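PDB 5L7S: RxLR effector protein 54 from Phytophthora infestans, which binds the host autophagy protein ATG8CL through a C-terminal ATG8-interacting motif and stimulates autophagosome formation in the plant cell. Local coordinates for residues L68-S79 with T128-K137; D165-Q173 with M195-L206. All coordinates share one frame; numbering follows the deposited sequence.

Contact 1: L68-S79 with T128-K137; sequences LDIYYLLLKTNS and TLRLKDAGTK
Charge pairing joins Arg-130, just past helix 122-128, to Asp-69 on the helix that runs through segment 68-79. Arg-130 NH1 gives a salt-bridged hydrogen bond to OD1 of Asp-69 (2.7 Å), met from above the carboxylate plane, while NE and NH2 both grip OD2 of Asp-133 from within the guanidinium plane. A bend at chi3 (55°) in the otherwise extended arginine chain lets one guanidinium serve both acids.

Hydrogen bonds to carbonyls flank this network. The hydroxyl of Tyr-72 donates to Leu-129 O (2.7 Å). At the far end, extended Lys-137 slides past Leu-75, and its NZ donates hydrogen bonds to two backbone carbonyls, Leu-75 O (2.7 Å), nearly along the C=O axis, and Asn-78 O (3.1 Å), from above that carbonyl's plane.

Apolar contacts centre on the buried Tyr-72 ring. CB of Asp-133 makes a CH-pi contact over one face, 4.1 Å from the centroid, and Ala-134 CB approaches CE1. Leu-75 CD2 packs on the same Ala-134 CB.

Two inferred WY-domains, the second and third, thus meet through side chains that largely address backbone carbonyls and a shared arginine. The chemistry implies a junction in which directional polar bonds surround a buried ring, with Arg-130 probably offsetting the charge of two aspartates.

Contact 2: D165-Q173 with M195-L206; sequences DTQMLTLFQ and MKSHADKLERYL
Leu-202 is the knob of this helix pair: its side chain enters a hole on helix 165-173 formed by Asp-165, Thr-166, Met-168 and Leu-169. The short axes pass 10.3 Å apart at a crossing angle of -73°, a steep crossing, with the tight packing gathered round Leu-202. There CD2 of Leu-202 lies by the Asp-165 carbonyl and 3.9 Å from Leu-169 CB, whereas CD1 receives the methyl CE of Met-168 at 3.8 Å. With CG opposite its backbone N (chi1 -179°), Leu-169 extends beyond the knob: Leu-169 CD2 meets the ring edge 3.6 Å from Tyr-205 CD2 and continues toward Leu-206.

At the N-terminal end of both helices, His-198 ND1 donates to Asp-165 OD1 (2.9 Å) on its syn lone pair, with a weak second bond to OD2; carboxylate and ring stand 75° apart.

The exposed rim is looser. Thr-166 lays CG2 over one face of the Tyr-205 ring, 4.1 Å from the centroid, in a CH-pi contact. The aliphatic part of Lys-201 runs beside the Asp-165 carboxylate, but Lys-201 NZ stays 5.7 Å from Asp-165 OD2.

Both helices belong to the inferred fourth WY-domain, where Ile-182 of helix 179-189 packs against Leu-169 and Phe-172. Helix 142-155, of the inferred third WY-domain, lies against the pair: Trp-155 meets the His-198 ring and Met-195, and Phe-144 touches Phe-172.

Overall arrangement
From the N terminus, the chain first enters contact 1 at helix 67-75 and closes it after 48 intervening residues, with segment 128-137, which follows helix 122-128; most of the intervening chain is helical. This long connection joins the inferred second and third WY-domains. The chain then runs through helix 142-155 to contact 2, a shorter closure of 21 residues around helix 179-189 within the inferred fourth WY-domain. The two contacts follow one another in series, neither nested nor crossed, with centres about 22 Å apart. Helix 142-155 links them physically, since side chains from both contacts pack against it: one contact joins successive domains, and the other pairs two helices within one.

Contact 1: L68-S79 with T128-K137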
loop_
_atom_site.group_PDB
_atom_site.type_symbol
_atom_site.label_atom_id
_atom_site.label_comp_id
_atom_site.label_asym_id
_atom_site.label_seq_id
_atom_site.Cartn_x
_atom_site.Cartn_y
_atom_site.Cartn_z
ATOM N N LEU A 68 9.858 11.755 -4.300
ATOM C CA LEU A 68 9.195 10.991 -3.245
ATOM C C LEU A 68 8.695 11.879 -2.101
ATOM O O LEU A 68 7.573 11.675 -1.619
ATOM C CB LEU A 68 10.108 9.880 -2.717
ATOM C CG LEU A 68 10.521 8.801 -3.728
ATOM C CD1 LEU A 68 11.282 7.696 -3.010
ATOM C CD2 LEU A 68 9.330 8.222 -4.486
ATOM N N ASP A 69 9.506 12.859 -1.688
ATOM C CA ASP A 69 9.058 13.903 -0.746
ATOM C C ASP A 69 7.737 14.501 -1.226
ATOM O O ASP A 69 6.776 14.601 -0.453
ATOM C CB ASP A 69 10.086 15.045 -0.614
ATOM C CG ASP A 69 11.347 14.648 0.148
ATOM O OD1 ASP A 69 11.324 13.679 0.938
ATOM O OD2 ASP A 69 12.377 15.332 -0.047
ATOM N N ILE A 70 7.696 14.875 -2.506
ATOM C CA ILE A 70 6.487 15.420 -3.117
ATOM C C ILE A 70 5.365 14.385 -3.126
ATOM O O ILE A 70 4.242 14.702 -2.751
ATOM C CB ILE A 70 6.739 15.940 -4.553
ATOM C CG1 ILE A 70 7.669 17.162 -4.528
ATOM C CG2 ILE A 70 5.428 16.318 -5.241
ATOM C CD1 ILE A 70 8.358 17.442 -5.850
ATOM N N TYR A 71 5.664 13.160 -3.553
ATOM C CA TYR A 71 4.635 12.122 -3.679
ATOM C C TYR A 71 3.991 11.786 -2.339
ATOM O O TYR A 71 2.765 11.758 -2.222
ATOM C CB TYR A 71 5.199 10.846 -4.316
ATOM C CG TYR A 71 4.141 9.817 -4.682
ATOM C CD1 TYR A 71 3.226 10.064 -5.703
ATOM C CD2 TYR A 71 4.057 8.593 -4.011
ATOM C CE1 TYR A 71 2.256 9.128 -6.046
ATOM C CE2 TYR A 71 3.090 7.649 -4.345
ATOM C CZ TYR A 71 2.191 7.919 -5.363
ATOM O OH TYR A 71 1.230 6.987 -5.705
ATOM N N TYR A 72 4.815 11.548 -1.329
ATOM C CA TYR A 72 4.299 11.094 -0.044
ATOM C C TYR A 72 3.625 12.208 0.769
ATOM O O TYR A 72 2.727 11.919 1.559
ATOM C CB TYR A 72 5.385 10.345 0.741
ATOM C CG TYR A 72 5.669 8.969 0.153
ATOM C CD1 TYR A 72 4.681 7.986 0.140
ATOM C CD2 TYR A 72 6.915 8.651 -0.403
ATOM C CE1 TYR A 72 4.918 6.731 -0.398
ATOM C CE2 TYR A 72 7.161 7.392 -0.942
ATOM C CZ TYR A 72 6.156 6.437 -0.939
ATOM O OH TYR A 72 6.367 5.183 -1.462
ATOM N N LEU A 73 4.015 13.463 0.552
ATOM C CA LEU A 73 3.295 14.607 1.140
ATOM C C LEU A 73 1.867 14.715 0.595
ATOM O O LEU A 73 0.913 14.915 1.352
ATOM C CB LEU A 73 4.038 15.921 0.864
ATOM C CG LEU A 73 3.426 17.222 1.412
ATOM C CD1 LEU A 73 3.428 17.227 2.935
ATOM C CD2 LEU A 73 4.170 18.433 0.864
ATOM N N LEU A 74 1.740 14.602 -0.723
ATOM C CA LEU A 74 0.450 14.713 -1.394
ATOM C C LEU A 74 -0.417 13.477 -1.182
ATOM O O LEU A 74 -1.649 13.581 -1.180
ATOM C CB LEU A 74 0.648 14.946 -2.890
ATOM C CG LEU A 74 1.389 16.218 -3.294
ATOM C CD1 LEU A 74 1.794 16.137 -4.754
ATOM C CD2 LEU A 74 0.535 17.450 -3.045
ATOM N N LEU A 75 0.224 12.317 -1.021
ATOM C CA LEU A 75 -0.486 11.054 -0.800
ATOM C C LEU A 75 -1.271 11.055 0.511
ATOM O O LEU A 75 -2.309 10.394 0.600
ATOM C CB LEU A 75 0.483 9.862 -0.828
ATOM C CG LEU A 75 -0.128 8.454 -0.762
ATOM C CD1 LEU A 75 -0.990 8.170 -1.984
ATOM C CD2 LEU A 75 0.961 7.403 -0.623
ATOM N N LYS A 76 -0.788 11.788 1.516
ATOM C CA LYS A 76 -1.499 11.903 2.794
ATOM C C LYS A 76 -2.955 12.335 2.616
ATOM O O LYS A 76 -3.827 11.834 3.324
ATOM C CB LYS A 76 -0.779 12.853 3.756
ATOM C CG LYS A 76 0.517 12.288 4.329
ATOM C CD LYS A 76 0.985 13.040 5.569
ATOM C CE LYS A 76 1.317 14.499 5.262
ATOM N NZ LYS A 76 1.952 15.215 6.405
ATOM N N THR A 77 -3.212 13.232 1.660
ATOM C CA THR A 77 -4.562 13.762 1.416
ATOM C C THR A 77 -5.072 13.675 -0.041
ATOM O O THR A 77 -6.074 14.311 -0.381
ATOM C CB THR A 77 -4.649 15.221 1.922
ATOM O OG1 THR A 77 -3.711 16.038 1.211
ATOM C CG2 THR A 77 -4.347 15.287 3.424
ATOM N N ASN A 78 -4.399 12.894 -0.888
ATOM C CA ASN A 78 -4.908 12.546 -2.228
ATOM C C ASN A 78 -4.696 11.068 -2.499
ATOM O O ASN A 78 -3.781 10.465 -1.940
ATOM C CB ASN A 78 -4.203 13.343 -3.329
ATOM C CG ASN A 78 -4.440 14.837 -3.223
ATOM O OD1 ASN A 78 -5.365 15.379 -3.837
ATOM N ND2 ASN A 78 -3.600 15.512 -2.447
ATOM N N SER A 79 -5.531 10.492 -3.362
ATOM C CA SER A 79 -5.407 9.079 -3.739
ATOM C C SER A 79 -4.355 8.901 -4.843
ATOM O O SER A 79 -4.139 9.824 -5.633
ATOM C CB SER A 79 -6.755 8.511 -4.207
ATOM O OG SER A 79 -7.136 9.005 -5.480
ATOM N N THR A 128 14.232 2.230 -0.396
ATOM C CA THR A 128 14.541 3.098 -1.533
ATOM C C THR A 128 13.244 3.757 -2.010
ATOM O O THR A 128 13.202 4.965 -2.224
ATOM C CB THR A 128 15.173 2.312 -2.702
ATOM O OG1 THR A 128 16.370 1.664 -2.256
ATOM C CG2 THR A 128 15.503 3.236 -3.879
ATOM N N LEU A 129 12.190 2.948 -2.145
ATOM C CA LEU A 129 10.863 3.421 -2.561
ATOM C C LEU A 129 10.072 4.151 -1.468
ATOM O O LEU A 129 9.024 4.736 -1.754
ATOM C CB LEU A 129 10.027 2.245 -3.067
ATOM C CG LEU A 129 10.569 1.491 -4.279
ATOM C CD1 LEU A 129 9.730 0.246 -4.525
ATOM C CD2 LEU A 129 10.588 2.382 -5.511
ATOM N N ARG A 130 10.558 4.090 -0.225
ATOM C CA ARG A 130 9.963 4.781 0.922
ATOM C C ARG A 130 8.512 4.364 1.163
ATOM O O ARG A 130 7.654 5.189 1.475
ATOM C CB ARG A 130 10.106 6.301 0.782
ATOM C CG ARG A 130 11.487 6.815 1.141
ATOM C CD ARG A 130 11.603 8.300 0.860
ATOM N NE ARG A 130 10.564 9.070 1.542
ATOM C CZ ARG A 130 10.329 10.366 1.347
ATOM N NH1 ARG A 130 11.064 11.077 0.494
ATOM N NH2 ARG A 130 9.349 10.962 2.022
ATOM N N LEU A 131 8.255 3.064 1.041
ATOM C CA LEU A 131 6.897 2.536 1.160
ATOM C C LEU A 131 6.346 2.574 2.584
ATOM O O LEU A 131 5.129 2.535 2.758
ATOM C CB LEU A 131 6.807 1.122 0.581
ATOM C CG LEU A 131 6.886 1.071 -0.946
ATOM C CD1 LEU A 131 7.099 -0.354 -1.430
ATOM C CD2 LEU A 131 5.640 1.673 -1.590
ATOM N N LYS A 132 7.219 2.671 3.590
ATOM C CA LYS A 132 6.781 2.932 4.974
ATOM C C LYS A 132 5.962 4.221 5.107
ATOM O O LYS A 132 5.006 4.274 5.882
ATOM C CB LYS A 132 7.974 2.971 5.931
ATOM C CG LYS A 132 8.558 1.601 6.217
ATOM C CD LYS A 132 9.859 1.693 6.995
ATOM C CE LYS A 132 10.417 0.308 7.294
ATOM N NZ LYS A 132 11.878 0.337 7.568
ATOM N N ASP A 133 6.321 5.240 4.325
ATOM C CA ASP A 133 5.603 6.524 4.320
ATOM C C ASP A 133 4.215 6.475 3.655
ATOM O O ASP A 133 3.463 7.444 3.744
ATOM C CB ASP A 133 6.453 7.617 3.649
ATOM C CG ASP A 133 7.792 7.850 4.349
ATOM O OD1 ASP A 133 7.879 7.670 5.584
ATOM O OD2 ASP A 133 8.762 8.220 3.655
ATOM N N ALA A 134 3.883 5.372 2.983
ATOM C CA ALA A 134 2.576 5.206 2.339
ATOM C C ALA A 134 1.431 5.028 3.331
ATOM O O ALA A 134 0.283 5.333 3.000
ATOM C CB ALA A 134 2.607 4.029 1.374
ATOM N N GLY A 135 1.732 4.515 4.527
ATOM C CA GLY A 135 0.712 4.279 5.546
ATOM C C GLY A 135 -0.371 3.326 5.067
ATOM O O GLY A 135 -0.102 2.421 4.278
ATOM N N THR A 136 -1.609 3.571 5.494
ATOM C CA THR A 136 -2.740 2.700 5.155
ATOM C C THR A 136 -3.110 2.721 3.669
ATOM O O THR A 136 -3.919 1.903 3.230
ATOM C CB THR A 136 -4.013 3.055 5.961
ATOM O OG1 THR A 136 -4.460 4.372 5.617
ATOM C CG2 THR A 136 -3.757 2.967 7.464
ATOM N N LYS A 137 -2.544 3.656 2.908
ATOM C CA LYS A 137 -2.728 3.695 1.455
ATOM C C LYS A 137 -1.805 2.749 0.668
ATOM O O LYS A 137 -1.992 2.601 -0.541
ATOM C CB LYS A 137 -2.604 5.142 0.942
ATOM C CG LYS A 137 -3.777 6.006 1.387
ATOM C CD LYS A 137 -3.670 7.458 0.966
ATOM C CE LYS A 137 -4.999 8.169 1.165
ATOM N NZ LYS A 137 -4.930 9.619 0.846
#

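Contact 2: D165-Q173 with M195-L206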
loop_
_atom_site.group_PDB
_atom_site.type_symbol
_atom_site.label_atom_id
_atom_site.label_comp_id
_atom_site.label_asym_id
_atom_site.label_seq_id
_atom_site.Cartn_x
_atom_site.Cartn_y
_atom_site.Cartn_z
ATOM N N ASP A 165 8.851 -14.600 4.303
ATOM C CA ASP A 165 7.489 -14.096 4.541
ATOM C C ASP A 165 7.344 -13.259 5.811
ATOM O O ASP A 165 6.633 -12.257 5.805
ATOM C CB ASP A 165 6.483 -15.256 4.588
ATOM C CG ASP A 165 6.309 -15.943 3.243
ATOM O OD1 ASP A 165 7.031 -15.598 2.282
ATOM O OD2 ASP A 165 5.444 -16.841 3.143
ATOM N N THR A 166 8.004 -13.671 6.892
ATOM C CA THR A 166 7.960 -12.924 8.153
ATOM C C THR A 166 8.609 -11.543 8.031
ATOM O O THR A 166 8.106 -10.570 8.595
ATOM C CB THR A 166 8.628 -13.700 9.314
ATOM O OG1 THR A 166 9.833 -14.329 8.854
ATOM C CG2 THR A 166 7.679 -14.754 9.873
ATOM N N GLN A 167 9.713 -11.466 7.292
ATOM C CA GLN A 167 10.400 -10.190 7.051
ATOM C C GLN A 167 9.565 -9.229 6.202
ATOM O O GLN A 167 9.655 -8.015 6.380
ATOM C CB GLN A 167 11.763 -10.425 6.399
ATOM C CG GLN A 167 12.766 -11.116 7.315
ATOM C CD GLN A 167 13.867 -11.835 6.563
ATOM O OE1 GLN A 167 14.139 -11.540 5.398
ATOM N NE2 GLN A 167 14.507 -12.790 7.227
ATOM N N MET A 168 8.768 -9.774 5.284
ATOM C CA MET A 168 7.791 -8.988 4.520
ATOM C C MET A 168 6.733 -8.400 5.457
ATOM O O MET A 168 6.446 -7.202 5.404
ATOM C CB MET A 168 7.133 -9.858 3.437
ATOM C CG MET A 168 6.124 -9.136 2.558
ATOM S SD MET A 168 5.766 -10.008 1.018
ATOM C CE MET A 168 4.446 -11.111 1.514
ATOM N N LEU A 169 6.176 -9.252 6.318
ATOM C CA LEU A 169 5.200 -8.834 7.331
ATOM C C LEU A 169 5.746 -7.777 8.290
ATOM O O LEU A 169 5.006 -6.893 8.708
ATOM C CB LEU A 169 4.712 -10.046 8.132
ATOM C CG LEU A 169 3.673 -9.810 9.229
ATOM C CD1 LEU A 169 2.411 -9.192 8.651
ATOM C CD2 LEU A 169 3.362 -11.120 9.930
ATOM N N THR A 170 7.026 -7.882 8.644
ATOM C CA THR A 170 7.691 -6.872 9.470
ATOM C C THR A 170 7.641 -5.493 8.801
ATOM O O THR A 170 7.337 -4.495 9.461
ATOM C CB THR A 170 9.160 -7.262 9.770
ATOM O OG1 THR A 170 9.195 -8.548 10.396
ATOM C CG2 THR A 170 9.846 -6.241 10.687
ATOM N N LEU A 171 7.915 -5.447 7.496
ATOM C CA LEU A 171 7.869 -4.190 6.744
ATOM C C LEU A 171 6.466 -3.586 6.779
ATOM O O LEU A 171 6.310 -2.395 7.051
ATOM C CB LEU A 171 8.325 -4.386 5.293
ATOM C CG LEU A 171 9.777 -4.830 5.069
ATOM C CD1 LEU A 171 9.988 -5.268 3.624
ATOM C CD2 LEU A 171 10.766 -3.738 5.459
ATOM N N PHE A 172 5.456 -4.421 6.542
ATOM C CA PHE A 172 4.055 -3.981 6.586
ATOM C C PHE A 172 3.702 -3.368 7.942
ATOM O O PHE A 172 3.041 -2.329 8.003
ATOM C CB PHE A 172 3.087 -5.144 6.300
ATOM C CG PHE A 172 3.240 -5.790 4.935
ATOM C CD1 PHE A 172 3.923 -5.171 3.880
ATOM C CD2 PHE A 172 2.648 -7.031 4.697
ATOM C CE1 PHE A 172 4.031 -5.791 2.645
ATOM C CE2 PHE A 172 2.753 -7.650 3.458
ATOM C CZ PHE A 172 3.444 -7.029 2.431
ATOM N N GLN A 173 4.159 -4.006 9.017
ATOM C CA GLN A 173 3.903 -3.538 10.383
ATOM C C GLN A 173 4.654 -2.247 10.744
ATOM O O GLN A 173 4.178 -1.477 11.579
ATOM C CB GLN A 173 4.229 -4.642 11.388
ATOM C CG GLN A 173 3.268 -5.822 11.310
ATOM C CD GLN A 173 3.789 -7.079 11.990
ATOM O OE1 GLN A 173 4.997 -7.309 12.080
ATOM N NE2 GLN A 173 2.869 -7.911 12.459
ATOM N N MET A 195 1.549 -14.436 -5.157
ATOM C CA MET A 195 1.596 -14.040 -3.743
ATOM C C MET A 195 0.619 -14.842 -2.878
ATOM O O MET A 195 0.922 -15.119 -1.722
ATOM C CB MET A 195 1.345 -12.537 -3.581
ATOM C CG MET A 195 2.545 -11.682 -3.939
ATOM S SD MET A 195 3.897 -11.931 -2.774
ATOM C CE MET A 195 5.221 -11.044 -3.588
ATOM N N LYS A 196 -0.533 -15.214 -3.440
ATOM C CA LYS A 196 -1.558 -16.040 -2.758
ATOM C C LYS A 196 -0.994 -17.120 -1.819
ATOM O O LYS A 196 -1.497 -17.306 -0.714
ATOM C CB LYS A 196 -2.468 -16.696 -3.805
ATOM C CG LYS A 196 -3.793 -17.234 -3.285
ATOM C CD LYS A 196 -4.754 -17.473 -4.447
ATOM C CE LYS A 196 -6.161 -17.817 -3.992
ATOM N NZ LYS A 196 -6.273 -19.228 -3.536
ATOM N N SER A 197 0.046 -17.819 -2.274
ATOM C CA SER A 197 0.789 -18.792 -1.451
ATOM C C SER A 197 1.280 -18.190 -0.129
ATOM O O SER A 197 0.964 -18.690 0.954
ATOM C CB SER A 197 1.992 -19.342 -2.242
ATOM O OG SER A 197 3.009 -19.849 -1.389
ATOM N N HIS A 198 2.040 -17.108 -0.243
ATOM C CA HIS A 198 2.722 -16.498 0.900
ATOM C C HIS A 198 1.751 -15.705 1.783
ATOM O O HIS A 198 1.937 -15.631 2.997
ATOM C CB HIS A 198 3.859 -15.579 0.430
ATOM C CG HIS A 198 4.830 -16.236 -0.506
ATOM N ND1 HIS A 198 5.967 -16.884 -0.074
ATOM C CD2 HIS A 198 4.832 -16.335 -1.856
ATOM C CE1 HIS A 198 6.626 -17.356 -1.116
ATOM N NE2 HIS A 198 5.958 -17.037 -2.209
ATOM N N ALA A 199 0.728 -15.110 1.169
ATOM C CA ALA A 199 -0.304 -14.383 1.902
ATOM C C ALA A 199 -1.045 -15.311 2.849
ATOM O O ALA A 199 -1.169 -15.014 4.035
ATOM C CB ALA A 199 -1.284 -13.731 0.939
ATOM N N ASP A 200 -1.521 -16.436 2.316
ATOM C CA ASP A 200 -2.209 -17.462 3.116
ATOM C C ASP A 200 -1.360 -17.933 4.297
ATOM O O ASP A 200 -1.885 -18.189 5.377
ATOM C CB ASP A 200 -2.618 -18.667 2.243
ATOM C CG ASP A 200 -3.832 -18.378 1.343
ATOM O OD1 ASP A 200 -4.315 -17.220 1.292
ATOM O OD2 ASP A 200 -4.313 -19.327 0.677
ATOM N N LYS A 201 -0.053 -18.027 4.087
ATOM C CA LYS A 201 0.885 -18.369 5.152
ATOM C C LYS A 201 0.908 -17.284 6.230
ATOM O O LYS A 201 0.850 -17.592 7.417
ATOM C CB LYS A 201 2.286 -18.588 4.570
ATOM C CG LYS A 201 3.272 -19.240 5.517
ATOM C CD LYS A 201 4.271 -20.113 4.765
ATOM C CE LYS A 201 3.684 -21.478 4.428
ATOM N NZ LYS A 201 4.692 -22.405 3.846
ATOM N N LEU A 202 0.974 -16.022 5.812
ATOM C CA LEU A 202 0.921 -14.893 6.748
ATOM C C LEU A 202 -0.402 -14.821 7.518
ATOM O O LEU A 202 -0.398 -14.512 8.710
ATOM C CB LEU A 202 1.175 -13.561 6.033
ATOM C CG LEU A 202 2.588 -13.319 5.497
ATOM C CD1 LEU A 202 2.663 -11.962 4.811
ATOM C CD2 LEU A 202 3.635 -13.419 6.597
ATOM N N GLU A 203 -1.521 -15.106 6.850
ATOM C CA GLU A 203 -2.816 -15.183 7.538
ATOM C C GLU A 203 -2.765 -16.191 8.689
ATOM O O GLU A 203 -3.215 -15.890 9.790
ATOM C CB GLU A 203 -3.965 -15.526 6.573
ATOM C CG GLU A 203 -4.301 -14.402 5.596
ATOM C CD GLU A 203 -5.725 -14.433 5.044
ATOM O OE1 GLU A 203 -6.493 -15.385 5.313
ATOM O OE2 GLU A 203 -6.084 -13.477 4.321
ATOM N N ARG A 204 -2.191 -17.365 8.440
ATOM C CA ARG A 204 -2.030 -18.374 9.487
ATOM C C ARG A 204 -1.096 -17.889 10.601
ATOM O O ARG A 204 -1.433 -18.003 11.777
ATOM C CB ARG A 204 -1.535 -19.701 8.904
ATOM C CG ARG A 204 -2.549 -20.376 7.988
ATOM C CD ARG A 204 -2.252 -21.856 7.776
ATOM N NE ARG A 204 -0.932 -22.095 7.189
ATOM C CZ ARG A 204 -0.605 -21.918 5.903
ATOM N NH1 ARG A 204 -1.495 -21.488 5.003
ATOM N NH2 ARG A 204 0.638 -22.183 5.508
ATOM N N TYR A 205 0.048 -17.321 10.227
ATOM C CA TYR A 205 1.024 -16.803 11.199
ATOM C C TYR A 205 0.430 -15.775 12.167
ATOM O O TYR A 205 0.752 -15.793 13.354
ATOM C CB TYR A 205 2.228 -16.197 10.474
ATOM C CG TYR A 205 3.312 -15.674 11.390
ATOM C CD1 TYR A 205 4.096 -16.542 12.143
ATOM C CD2 TYR A 205 3.564 -14.304 11.494
ATOM C CE1 TYR A 205 5.095 -16.061 12.981
ATOM C CE2 TYR A 205 4.559 -13.812 12.327
ATOM C CZ TYR A 205 5.321 -14.693 13.068
ATOM O OH TYR A 205 6.306 -14.205 13.891
ATOM N N LEU A 206 -0.429 -14.890 11.659
ATOM C CA LEU A 206 -1.132 -13.916 12.502
ATOM C C LEU A 206 -2.111 -14.606 13.452
ATOM O O LEU A 206 -2.123 -14.321 14.652
ATOM C CB LEU A 206 -1.871 -12.874 11.651
ATOM C CG LEU A 206 -1.016 -11.869 10.862
ATOM C CD1 LEU A 206 -1.868 -11.112 9.853
ATOM C CD2 LEU A 206 -0.297 -10.891 11.779
#